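Local structure of NAD(FAD)-dependent dehydrogenase, NirB-family (N-terminal domain) (Clostridium acetobutylicum, 3KLJ) at residues A[179-184]-A[203-208]. The protein catalyses the NADH-dependent reduction of rubredoxin with FAD as cofactor, passing electrons into the oxygen-scavenging pathway of an obligate anaerobe. Residues are numbered along the deposited sequence; the frame is centred on the assembly and turned at random. Where two conformers were deposited one is given.
Sequences EYPLER and IKIYTN
The carboxamide of Asn208 and the carboxylate of Glu179 sit on side chains that extend in the same direction, one alongside the other, their planes turned 47° apart. The pair joins the two ends of a beta-alpha-beta crossover in the Rossmann-type NADH-binding domain: the loop after strand 172-175 leads into helix 188-199, and the chain returns as edge strand 204-206, beside the strand it left. The amide meets the backbone and the CB-CG stem of Glu179, led by its oxygen: OD1 of Asn208 sits 3.4 Å from CA of Glu179 and 3.6 Å from its CG. The carboxylate takes no part; with CG anti to the backbone N (chi1 -160°) and an extended chain beyond it, Glu179 carries it off to a salt bridge with Arg188 at the start of the helix. The other flat group, the ring of Tyr206, has CD of Lys204, two residues earlier on the same strand, over one face, 3.6 Å above the plane and toward the rim. The end-to-end directions of residues 179-181 and 205-208 differ by 141°, and the separation widens from Glu179 toward Pro181, from 5.1 Å between CA of Glu179 and CA of Thr207 to 8.1 Å between CA of Pro181 and CA of Ile205. At the wider, buried end, Ile205 stretches its CG1 branch across the gap, and CD1 alone meets the proline ring, 3.9 Å from CG of Pro181 and nearly as close to CB. Where the backbones are nearest, Thr207 turns its methyl toward the loop, placing CG2 a tight 3.2 Å from the carbonyl O of Glu179.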
# COMPACT_ATOMS: atom_id res chain seq x y z
N GLU A 179 -1.73 -15.16 -17.11
CA GLU A 179 -2.43 -16.42 -16.96
C GLU A 179 -2.98 -16.62 -15.54
O GLU A 179 -3.96 -17.33 -15.36
CB GLU A 179 -1.53 -17.61 -17.34
CG GLU A 179 -2.30 -18.89 -17.67
CD GLU A 179 -1.40 -20.10 -17.86
OE1 GLU A 179 -0.17 -19.97 -17.71
OE2 GLU A 179 -1.93 -21.20 -18.18
N TYR A 180 -2.34 -16.00 -14.55
CA TYR A 180 -2.69 -16.26 -13.16
C TYR A 180 -2.56 -14.99 -12.32
O TYR A 180 -1.76 -14.12 -12.64
CB TYR A 180 -1.81 -17.37 -12.58
CG TYR A 180 -0.33 -17.07 -12.66
CD1 TYR A 180 0.39 -17.38 -13.82
CD2 TYR A 180 0.34 -16.46 -11.60
CE1 TYR A 180 1.74 -17.09 -13.91
CE2 TYR A 180 1.70 -16.17 -11.68
CZ TYR A 180 2.39 -16.49 -12.85
OH TYR A 180 3.73 -16.21 -12.95
N PRO A 181 -3.34 -14.90 -11.22
CA PRO A 181 -3.25 -13.65 -10.45
C PRO A 181 -2.04 -13.65 -9.50
O PRO A 181 -1.44 -14.71 -9.24
CB PRO A 181 -4.54 -13.67 -9.64
CG PRO A 181 -4.77 -15.16 -9.37
CD PRO A 181 -4.32 -15.84 -10.64
N LEU A 182 -1.69 -12.46 -9.03
CA LEU A 182 -0.73 -12.27 -7.94
C LEU A 182 0.69 -12.70 -8.32
O LEU A 182 1.40 -13.32 -7.52
CB LEU A 182 -1.20 -13.02 -6.69
CG LEU A 182 -1.35 -12.18 -5.42
CD1 LEU A 182 -2.54 -11.25 -5.60
CD2 LEU A 182 -1.53 -13.10 -4.20
N GLU A 183 1.10 -12.35 -9.53
CA GLU A 183 2.35 -12.85 -10.11
C GLU A 183 3.61 -12.33 -9.42
O GLU A 183 4.71 -12.82 -9.67
CB GLU A 183 2.40 -12.55 -11.62
CG GLU A 183 2.91 -11.16 -11.97
CD GLU A 183 1.84 -10.08 -11.93
OE1 GLU A 183 0.73 -10.32 -11.39
OE2 GLU A 183 2.11 -8.97 -12.46
N ARG A 184 3.46 -11.33 -8.55
CA ARG A 184 4.57 -10.79 -7.78
C ARG A 184 4.78 -11.57 -6.49
O ARG A 184 5.85 -11.51 -5.89
CB ARG A 184 4.35 -9.31 -7.43
CG ARG A 184 3.96 -8.41 -8.59
CD ARG A 184 3.55 -7.04 -8.08
NE ARG A 184 4.68 -6.11 -8.05
CZ ARG A 184 5.73 -6.18 -8.86
NH1 ARG A 184 5.80 -7.15 -9.77
NH2 ARG A 184 6.71 -5.29 -8.76
N ILE A 203 -15.71 -15.71 -7.02
CA ILE A 203 -14.90 -14.61 -7.54
C ILE A 203 -14.23 -15.07 -8.84
O ILE A 203 -13.23 -15.79 -8.82
CB ILE A 203 -13.89 -14.07 -6.48
CG1 ILE A 203 -14.65 -13.46 -5.29
CG2 ILE A 203 -12.96 -13.00 -7.08
CD1 ILE A 203 -13.76 -12.98 -4.16
N LYS A 204 -14.81 -14.67 -9.97
CA LYS A 204 -14.30 -15.04 -11.28
C LYS A 204 -13.15 -14.14 -11.72
O LYS A 204 -13.20 -12.92 -11.54
CB LYS A 204 -15.42 -15.07 -12.33
CG LYS A 204 -15.01 -14.54 -13.71
CD LYS A 204 -15.29 -15.52 -14.85
CE LYS A 204 -14.08 -16.43 -15.08
NZ LYS A 204 -14.07 -17.00 -16.47
N ILE A 205 -12.11 -14.75 -12.27
CA ILE A 205 -10.99 -14.01 -12.83
C ILE A 205 -10.83 -14.38 -14.30
O ILE A 205 -10.58 -15.54 -14.65
CB ILE A 205 -9.65 -14.24 -12.08
CG1 ILE A 205 -9.79 -13.89 -10.59
CG2 ILE A 205 -8.55 -13.39 -12.72
CD1 ILE A 205 -8.55 -14.19 -9.72
N TYR A 206 -10.99 -13.38 -15.17
CA TYR A 206 -10.75 -13.56 -16.59
C TYR A 206 -9.26 -13.43 -16.82
O TYR A 206 -8.68 -12.37 -16.56
CB TYR A 206 -11.51 -12.52 -17.41
CG TYR A 206 -13.01 -12.67 -17.39
CD1 TYR A 206 -13.67 -13.49 -18.31
CD2 TYR A 206 -13.78 -12.00 -16.44
CE1 TYR A 206 -15.06 -13.62 -18.29
CE2 TYR A 206 -15.16 -12.12 -16.41
CZ TYR A 206 -15.80 -12.93 -17.34
OH TYR A 206 -17.17 -13.04 -17.29
N THR A 207 -8.64 -14.50 -17.31
CA THR A 207 -7.19 -14.53 -17.48
C THR A 207 -6.82 -14.33 -18.93
O THR A 207 -7.64 -14.57 -19.82
CB THR A 207 -6.57 -15.85 -16.95
OG1 THR A 207 -7.14 -16.96 -17.66
CG2 THR A 207 -6.83 -16.00 -15.47
N ASN A 208 -5.59 -13.87 -19.16
CA ASN A 208 -5.10 -13.58 -20.50
C ASN A 208 -6.08 -12.71 -21.28
O ASN A 208 -6.42 -13.01 -22.43
CB ASN A 208 -4.80 -14.89 -21.26
CG ASN A 208 -3.68 -15.68 -20.62
OD1 ASN A 208 -3.92 -16.70 -19.96
ND2 ASN A 208 -2.45 -15.21 -20.79